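Local atomic coordinates of aminoglycoside phosphotransferase (Streptomyces rimosus, PDB entry 6FUC), a protein that probably transfers phosphate from ATP to the 3''-hydroxyl of streptomycin, inactivating the antibiotic. Residues A[70-74]-A[85-90]; A[90-96]-A[192-197]; A[109-114]-A[202-207]. One frame throughout, in Å; residues are numbered along the deposited sequence.

Interaction 1 (A[70-74]-A[85-90]); sequences GPRVL and LLTSTV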
loop_
_atom_site.group_PDB
_atom_site.type_symbol
_atom_site.label_atom_id
_atom_site.label_comp_id
_atom_site.label_asym_id
_atom_site.label_seq_id
_atom_site.Cartn_x
_atom_site.Cartn_y
_atom_site.Cartn_z
ATOM N N GLY A 70 13.243 1.813 1.686
ATOM C CA GLY A 70 12.109 1.520 2.559
ATOM C C GLY A 70 12.572 1.558 4.008
ATOM O O GLY A 70 13.703 1.886 4.320
ATOM N N PRO A 71 11.676 1.240 4.928
ATOM C CA PRO A 71 11.988 1.232 6.357
ATOM C C PRO A 71 12.924 0.094 6.717
ATOM O O PRO A 71 13.102 -0.865 5.939
ATOM C CB PRO A 71 10.634 1.059 7.014
ATOM C CG PRO A 71 9.617 1.090 5.972
ATOM C CD PRO A 71 10.306 0.792 4.680
ATOM N N ARG A 72 13.466 0.157 7.918
ATOM C CA ARG A 72 14.147 -0.986 8.524
ATOM C C ARG A 72 13.328 -1.437 9.737
ATOM O O ARG A 72 12.743 -0.627 10.450
ATOM C CB ARG A 72 15.553 -0.601 8.992
ATOM C CG ARG A 72 16.400 -0.206 7.806
ATOM C CD ARG A 72 17.743 0.399 8.221
ATOM N NE ARG A 72 17.652 1.682 8.922
ATOM C CZ ARG A 72 17.848 1.857 10.247
ATOM N NH1 ARG A 72 17.810 3.108 10.739
ATOM N NH2 ARG A 72 18.010 0.829 11.064
ATOM N N VAL A 73 13.333 -2.765 9.951
ATOM C CA VAL A 73 12.733 -3.301 11.160
ATOM C C VAL A 73 13.665 -3.054 12.358
ATOM O O VAL A 73 14.801 -3.521 12.349
ATOM C CB VAL A 73 12.400 -4.786 11.039
ATOM C CG1 VAL A 73 11.809 -5.298 12.338
ATOM C CG2 VAL A 73 11.451 -5.040 9.858
ATOM N N LEU A 74 13.145 -2.344 13.362
ATOM C CA LEU A 74 13.936 -2.052 14.559
ATOM C C LEU A 74 13.629 -3.027 15.673
ATOM O O LEU A 74 14.512 -3.278 16.494
ATOM C CB LEU A 74 13.664 -0.606 15.000
ATOM C CG LEU A 74 14.076 0.461 13.956
ATOM C CD1 LEU A 74 13.722 1.838 14.416
ATOM C CD2 LEU A 74 15.546 0.369 13.620
ATOM N N LEU A 85 5.269 -3.998 15.740
ATOM C CA LEU A 85 6.332 -3.962 14.754
ATOM C C LEU A 85 6.902 -2.551 14.738
ATOM O O LEU A 85 6.198 -1.604 14.353
ATOM C CB LEU A 85 5.775 -4.327 13.378
ATOM C CG LEU A 85 6.666 -4.155 12.201
ATOM C CD1 LEU A 85 7.959 -4.913 12.352
ATOM C CD2 LEU A 85 5.960 -4.520 10.893
ATOM N N LEU A 86 8.149 -2.406 15.172
ATOM C CA LEU A 86 8.793 -1.090 15.261
ATOM C C LEU A 86 9.704 -0.935 14.054
ATOM O O LEU A 86 10.512 -1.824 13.767
ATOM C CB LEU A 86 9.593 -0.957 16.562
ATOM C CG LEU A 86 8.830 -0.813 17.846
ATOM C CD1 LEU A 86 8.013 -2.011 18.218
ATOM C CD2 LEU A 86 9.765 -0.473 18.979
ATOM N N THR A 87 9.574 0.194 13.310
ATOM C CA THR A 87 10.347 0.450 12.137
ATOM C C THR A 87 10.925 1.873 12.140
ATOM O O THR A 87 10.427 2.770 12.810
ATOM C CB THR A 87 9.483 0.246 10.858
ATOM O OG1 THR A 87 8.289 1.056 10.961
ATOM C CG2 THR A 87 9.104 -1.241 10.633
ATOM N N SER A 88 11.981 2.041 11.348
ATOM C CA SER A 88 12.553 3.374 11.160
ATOM C C SER A 88 11.599 4.220 10.273
ATOM O O SER A 88 11.027 3.757 9.297
ATOM C CB SER A 88 13.936 3.279 10.581
ATOM O OG SER A 88 13.915 2.609 9.335
ATOM N N THR A 89 11.543 5.523 10.585
ATOM C CA THR A 89 10.903 6.462 9.699
ATOM C C THR A 89 11.622 6.553 8.393
ATOM O O THR A 89 12.852 6.653 8.365
ATOM C CB THR A 89 10.868 7.847 10.361
ATOM O OG1 THR A 89 10.094 7.691 11.541
ATOM C CG2 THR A 89 10.321 8.938 9.474
ATOM N N VAL A 90 10.861 6.593 7.289
ATOM C CA VAL A 90 11.378 6.990 6.002
ATOM C C VAL A 90 11.181 8.483 5.938
ATOM O O VAL A 90 10.059 8.955 5.814
ATOM C CB VAL A 90 10.697 6.247 4.864
ATOM C CG1 VAL A 90 11.207 6.796 3.550
ATOM C CG2 VAL A 90 10.974 4.739 4.980
#
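Val-73 and Thr-87 face each other as an antiparallel, non-hydrogen-bonded pair, flanked by two backbone bonds: Ser-88 N to Arg-72 O at 2.9 Å, lying in the carbonyl plane, and Leu-74 N to Leu-86 O at 2.7 Å, with the donor tilted out of it. Arg-72 O is also approached by Thr-87 CA at 3.1 Å, a CA-H...O contact of the kind seen between such strands. Beyond this point a side chain continues the ladder: Arg-72 N gives its hydrogen to Ser-88 OG, 2.9 Å away and fairly straight at 161°. Ser-88 can do this because its hydroxyl sits between its own backbone N and carbonyl carbon (chi1 59°), turned toward segment 70-74. In one of its two conformers the arginine side chain bends at chi3 and may lay one face of its guanidinium over the same hydroxyl, with Ser-88 OG 3.7 Å above the plane and offset toward the rim. Leu-74 reaches across to the neighbouring strand and sets CD1 against the Thr-87 to Ser-88 peptide, 3.5 Å from Ser-88 N. Val-73 directs CG1 away from its backbone N (chi1 179°) and meets Leu-85 CD1 roughly at a right angle, 3.9 Å away. At the far end Val-90 CG2 presses on the Gly-70 to Pro-71 peptide, 3.6 Å from Pro-71 N. This is the mouth of the beta hairpin 73-79/82-88 in the N-terminal lobe of a kinase-like fold. Strand 82-88 also bonds to strand 40-45 on its other edge, through Leu-85 with Lys-43 and Thr-87 with Tyr-41. Helix 50-63 receives Val-73 and Leu-85, while Pro-71 and Val-90 rest on the loop holding Ile-208 and Leu-210.

Interaction 2 (A[90-96]-A[192-197]); sequences VEGIPAD and LPNIIL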
loop_
_atom_site.group_PDB
_atom_site.type_symbol
_atom_site.label_atom_id
_atom_site.label_comp_id
_atom_site.label_asym_id
_atom_site.label_seq_id
_atom_site.Cartn_x
_atom_site.Cartn_y
_atom_site.Cartn_z
ATOM N N VAL A 90 10.861 6.593 7.289
ATOM C CA VAL A 90 11.378 6.990 6.002
ATOM C C VAL A 90 11.181 8.483 5.938
ATOM O O VAL A 90 10.059 8.955 5.814
ATOM C CB VAL A 90 10.697 6.247 4.864
ATOM C CG1 VAL A 90 11.207 6.796 3.550
ATOM C CG2 VAL A 90 10.974 4.739 4.980
ATOM N N GLU A 91 12.267 9.239 6.106
ATOM C CA GLU A 91 12.138 10.678 6.208
ATOM C C GLU A 91 11.707 11.327 4.914
ATOM O O GLU A 91 12.206 10.939 3.862
ATOM C CB GLU A 91 13.412 11.308 6.704
ATOM C CG GLU A 91 13.885 10.800 8.056
ATOM C CD GLU A 91 13.128 11.332 9.266
ATOM O OE1 GLU A 91 12.377 12.338 9.183
ATOM O OE2 GLU A 91 13.319 10.729 10.349
ATOM N N GLY A 92 10.817 12.286 5.026
ATOM C CA GLY A 92 10.355 13.050 3.891
ATOM C C GLY A 92 8.880 13.323 3.915
ATOM O O GLY A 92 8.247 13.116 4.958
ATOM N N ILE A 93 8.349 13.730 2.765
ATOM C CA ILE A 93 6.938 14.162 2.737
ATOM C C ILE A 93 6.146 13.067 2.021
ATOM O O ILE A 93 6.475 12.683 0.864
ATOM C CB ILE A 93 6.708 15.506 2.011
ATOM C CG1 ILE A 93 5.213 15.840 1.875
ATOM C CG2 ILE A 93 7.451 15.617 0.729
ATOM C CD1 ILE A 93 4.934 17.335 1.926
ATOM N N PRO A 94 5.093 12.534 2.646
ATOM C CA PRO A 94 4.240 11.577 1.917
ATOM C C PRO A 94 3.668 12.245 0.677
ATOM O O PRO A 94 3.252 13.390 0.703
ATOM C CB PRO A 94 3.168 11.197 2.937
ATOM C CG PRO A 94 3.754 11.553 4.239
ATOM C CD PRO A 94 4.598 12.744 4.023
ATOM N N ALA A 95 3.614 11.495 -0.426
ATOM C CA ALA A 95 3.260 12.093 -1.695
ATOM C C ALA A 95 1.822 12.585 -1.767
ATOM O O ALA A 95 1.543 13.490 -2.578
ATOM C CB ALA A 95 3.548 11.135 -2.811
ATOM N N ASP A 96 0.938 12.125 -0.901
ATOM C CA ASP A 96 -0.395 12.680 -0.896
ATOM C C ASP A 96 -0.457 14.082 -0.347
ATOM O O ASP A 96 -1.450 14.780 -0.582
ATOM C CB ASP A 96 -1.380 11.784 -0.178
ATOM C CG ASP A 96 -1.136 11.727 1.318
ATOM O OD1 ASP A 96 0.043 11.509 1.725
ATOM O OD2 ASP A 96 -2.124 11.837 2.099
ATOM N N LEU A 192 -0.707 7.135 -3.037
ATOM C CA LEU A 192 0.257 8.216 -2.757
ATOM C C LEU A 192 0.778 8.322 -1.329
ATOM O O LEU A 192 1.945 8.637 -1.157
ATOM C CB LEU A 192 -0.305 9.584 -3.165
ATOM C CG LEU A 192 -0.442 9.865 -4.639
ATOM C CD1 LEU A 192 -0.928 11.289 -4.813
ATOM C CD2 LEU A 192 0.864 9.659 -5.402
ATOM N N PRO A 193 -0.039 8.044 -0.292
ATOM C CA PRO A 193 0.488 8.150 1.051
ATOM C C PRO A 193 1.689 7.258 1.300
ATOM O O PRO A 193 2.444 7.506 2.249
ATOM C CB PRO A 193 -0.695 7.727 1.954
ATOM C CG PRO A 193 -1.894 8.195 1.149
ATOM C CD PRO A 193 -1.516 7.864 -0.264
ATOM N N ASN A 194 1.813 6.183 0.537
ATOM C CA ASN A 194 2.840 5.163 0.792
ATOM C C ASN A 194 4.127 5.395 0.038
ATOM O O ASN A 194 5.052 4.560 0.103
ATOM C CB ASN A 194 2.259 3.775 0.632
ATOM C CG ASN A 194 1.202 3.496 1.635
ATOM O OD1 ASN A 194 1.217 4.064 2.744
ATOM N ND2 ASN A 194 0.311 2.557 1.344
ATOM N N ILE A 195 4.222 6.523 -0.651
ATOM C CA ILE A 195 5.450 6.925 -1.385
ATOM C C ILE A 195 5.939 8.186 -0.665
ATOM O O ILE A 195 5.244 9.180 -0.627
ATOM C CB ILE A 195 5.160 7.207 -2.861
ATOM C CG1 ILE A 195 4.484 6.001 -3.533
ATOM C CG2 ILE A 195 6.422 7.640 -3.531
ATOM C CD1 ILE A 195 4.020 6.294 -4.898
ATOM N N ILE A 196 7.143 8.117 -0.107
ATOM C CA ILE A 196 7.716 9.250 0.626
ATOM C C ILE A 196 8.675 9.959 -0.322
ATOM O O ILE A 196 9.548 9.314 -0.926
ATOM C CB ILE A 196 8.430 8.811 1.887
ATOM C CG1 ILE A 196 7.517 7.953 2.769
ATOM C CG2 ILE A 196 8.907 10.048 2.662
ATOM C CD1 ILE A 196 6.175 8.540 3.161
ATOM N N LEU A 197 8.548 11.268 -0.406
ATOM C CA LEU A 197 9.371 12.103 -1.296
ATOM C C LEU A 197 10.407 12.867 -0.489
ATOM O O LEU A 197 10.155 13.352 0.614
ATOM C CB LEU A 197 8.493 13.123 -2.033
ATOM C CG LEU A 197 7.338 12.515 -2.820
ATOM C CD1 LEU A 197 6.509 13.610 -3.473
ATOM C CD2 LEU A 197 7.776 11.509 -3.830
#
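Ile-93 and Leu-197 form a hydrogen-bonded antiparallel pair: Ile-93 N donates to Leu-197 O at 2.8 Å in the carbonyl plane, and Leu-197 N returns the bond to Ile-93 O from above that carbonyl's plane. Next along, Ala-95 N meets Ile-195 O at 2.8 Å, almost on the line of the C=O bond, and has a second, weak bond to Leu-192 O. Leu-192 O also accepts from Ile-195 N, so the 3-10 turn 192-194 and the strand pairing converge there. Gly-92 adds a CA-H...O contact, its CA 3.3 Å from Leu-197 O.

The apolar packing divides between the two faces of the sheet. On one, Ile-196 spreads its branches: with CG1 anti to the carbonyl carbon (chi1 -54°), CG2 is left anti to the backbone N and lies 3.5 Å from Gly-92 C; CD1 comes alongside the Pro-94 ring, 3.8 Å from Pro-94 CA; and Val-90 CG1 crosses over its CB. On the other, Ile-93 CG2 crosses Leu-197 CB at 3.9 Å, and Leu-197 CD1 reaches back to Ala-95 CB. At the end, the Asp-96 carboxylate carbon CG rests 3.6 Å from Pro-193 CG, the two side chains nearly perpendicular.

The 192-194 turn ends a stretch whose sequence matches the HxDxxxxN catalytic loop of kinase-like phosphotransferases, and strand 195-197 follows it. The pairing makes strand 93-94 an outer member of the small three-stranded sheet of the C-terminal lobe, with 195-197 in the middle and 204-207 beyond. Helix 100-117 packs on the Leu-197 side through Met-102 and Ala-106, and helix 219-233 takes Leu-192 and Ile-195 on Leu-225.

Interaction 3 (A[109-114]-A[202-207]); sequences PIADAV and LDVAGF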
loop_
_atom_site.group_PDB
_atom_site.type_symbol
_atom_site.label_atom_id
_atom_site.label_comp_id
_atom_site.label_asym_id
_atom_site.label_seq_id
_atom_site.Cartn_x
_atom_site.Cartn_y
_atom_site.Cartn_z
ATOM N N PRO A 109 10.413 10.697 -11.271
ATOM C CA PRO A 109 11.126 9.970 -10.220
ATOM C C PRO A 109 10.304 8.792 -9.632
ATOM O O PRO A 109 10.886 7.725 -9.357
ATOM C CB PRO A 109 11.412 11.035 -9.178
ATOM C CG PRO A 109 11.642 12.244 -10.005
ATOM C CD PRO A 109 10.673 12.131 -11.162
ATOM N N ILE A 110 9.003 8.972 -9.489
ATOM C CA ILE A 110 8.156 7.908 -9.007
ATOM C C ILE A 110 8.128 6.779 -10.026
ATOM O O ILE A 110 8.261 5.581 -9.676
ATOM C CB ILE A 110 6.744 8.435 -8.640
ATOM C CG1 ILE A 110 6.767 9.312 -7.416
ATOM C CG2 ILE A 110 5.810 7.244 -8.449
ATOM C CD1 ILE A 110 5.533 10.122 -7.208
ATOM N N ALA A 111 7.957 7.096 -11.321
ATOM C CA ALA A 111 7.947 6.084 -12.330
ATOM C C ALA A 111 9.226 5.281 -12.249
ATOM O O ALA A 111 9.217 4.018 -12.355
ATOM C CB ALA A 111 7.763 6.696 -13.712
ATOM N N ASP A 112 10.335 5.953 -12.093
ATOM C CA ASP A 112 11.610 5.251 -12.074
ATOM C C ASP A 112 11.760 4.354 -10.814
ATOM O O ASP A 112 12.272 3.235 -10.911
ATOM C CB ASP A 112 12.815 6.240 -12.096
ATOM C CG ASP A 112 12.925 7.064 -13.344
ATOM O OD1 ASP A 112 12.333 6.721 -14.385
ATOM O OD2 ASP A 112 13.676 8.078 -13.301
ATOM N N ALA A 113 11.341 4.857 -9.682
ATOM C CA ALA A 113 11.475 4.094 -8.433
ATOM C C ALA A 113 10.534 2.846 -8.435
ATOM O O ALA A 113 10.908 1.788 -7.947
ATOM C CB ALA A 113 11.167 4.960 -7.227
ATOM N N VAL A 114 9.346 3.043 -8.957
ATOM C CA VAL A 114 8.366 1.931 -9.085
ATOM C C VAL A 114 8.895 0.920 -10.093
ATOM O O VAL A 114 8.812 -0.289 -9.865
ATOM C CB VAL A 114 6.999 2.478 -9.377
ATOM C CG1 VAL A 114 6.020 1.326 -9.661
ATOM C CG2 VAL A 114 6.513 3.308 -8.246
ATOM N N LEU A 202 12.748 16.278 -4.428
ATOM C CA LEU A 202 11.479 15.697 -4.966
ATOM C C LEU A 202 11.649 14.370 -5.681
ATOM O O LEU A 202 10.791 13.922 -6.412
ATOM C CB LEU A 202 10.620 16.717 -5.700
ATOM C CG LEU A 202 9.786 17.625 -4.815
ATOM C CD1 LEU A 202 8.751 16.832 -4.012
ATOM C CD2 LEU A 202 10.595 18.519 -3.885
ATOM N N ASP A 203 12.792 13.723 -5.434
ATOM C CA ASP A 203 12.929 12.326 -5.742
ATOM C C ASP A 203 12.206 11.473 -4.706
ATOM O O ASP A 203 11.766 11.974 -3.687
ATOM C CB ASP A 203 14.418 11.943 -5.882
ATOM C CG ASP A 203 14.718 10.747 -6.680
ATOM O OD1 ASP A 203 13.856 9.945 -7.049
ATOM O OD2 ASP A 203 15.963 10.557 -6.987
ATOM N N VAL A 204 12.098 10.169 -4.953
ATOM C CA VAL A 204 11.535 9.247 -3.986
ATOM C C VAL A 204 12.545 8.945 -2.882
ATOM O O VAL A 204 13.671 8.503 -3.166
ATOM C CB VAL A 204 11.063 7.964 -4.700
ATOM C CG1 VAL A 204 10.622 6.932 -3.736
ATOM C CG2 VAL A 204 9.896 8.299 -5.620
ATOM N N ALA A 205 12.165 9.167 -1.659
ATOM C CA ALA A 205 12.951 8.797 -0.484
ATOM C C ALA A 205 12.765 7.340 -0.122
ATOM O O ALA A 205 13.734 6.682 0.325
ATOM C CB ALA A 205 12.592 9.670 0.717
ATOM N N GLY A 206 11.565 6.813 -0.254
ATOM C CA GLY A 206 11.344 5.388 0.004
ATOM C C GLY A 206 9.881 5.094 0.001
ATOM O O GLY A 206 9.044 5.983 -0.129
ATOM N N PHE A 207 9.582 3.813 0.144
ATOM C CA PHE A 207 8.216 3.310 0.240
ATOM C C PHE A 207 7.919 2.894 1.688
ATOM O O PHE A 207 8.835 2.439 2.371
ATOM C CB PHE A 207 8.050 2.096 -0.656
ATOM C CG PHE A 207 8.296 2.372 -2.111
ATOM C CD1 PHE A 207 7.361 3.007 -2.876
ATOM C CD2 PHE A 207 9.497 2.036 -2.709
ATOM C CE1 PHE A 207 7.579 3.277 -4.226
ATOM C CE2 PHE A 207 9.723 2.311 -4.069
ATOM C CZ PHE A 207 8.730 2.904 -4.796
HETATM O O HOH W 1 13.584 7.818 -8.796
#
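Val-204 pushes CG2 into the flank of the helix, 3.7 Å from Ile-110 CG1, with the two side chains crossing at about a right angle. Ala-113 CB also packs on Val-204 CG2, at 3.9 Å. Val-204 CG1 lies anti to its backbone N (chi1 174°), which leaves CG2 as the branch turned to Ile-110. One turn further along the helix, the rim atom CZ of Phe-207 has Val-114 CG2 and Ala-113 O near the ring plane, Val-114 CG2 at 4.1 Å, while Ala-113 CB sits off the plane, 4.0 Å from CZ. At the opposite end of the contact Pro-109 CB touches Asp-203 OD1 at 3.4 Å.

No direct hydrogen bond joins the segments, but a water does. It donates to Pro-109 O and to Asp-203 OD1, each 2.8 Å from the water oxygen, and Pro-109 O meanwhile keeps its helical bond from Ala-113 N. Asp-203 OD1 also takes the backbone N of Val-204 at 2.7 Å, on its anti side and 31° out of the carboxylate plane. This bond ties the carboxylate to the start of the strand, just ahead of the valine that packs on the helix. Behind the contact, Ala-205 and Gly-206 form a classic beta bulge opposite Ile-196, set between Val-204 and Phe-207.

The axis of the 109-114 part of helix 100-117 passes 9.2 Å from that of strand 204-207, an outer strand of the small C-lobe sheet, their directions 42° apart. Helix 243-251 covers the helix from the side of Ala-111, Phe-247 also reaching Ile-110, and Asp-112 makes a salt bridge to Arg-250. Val-114 and Phe-207 both rest on Leu-190.

Interaction 1 closes the end of a hairpin in the N-terminal lobe; interactions 2 and 3 lie in the C-terminal lobe, their centres 9 Å apart. Val-90 belongs to both interactions 1 and 2, on the stretch from strand 82-88 to strand 93-94, where the interlobe hinge lies in kinase-like folds. Along the chain interaction 1 is complete where interaction 2 begins, and the segments of interactions 2 and 3 alternate. These two share a three-stranded sheet, Ile-196 bonding through its backbone to Ala-205 and Gly-206. Interactions 1 and 3, 18 Å apart between centres, still touch: strand 204-207 is packed by the loops leading into and out of the hairpin, where the lobes join.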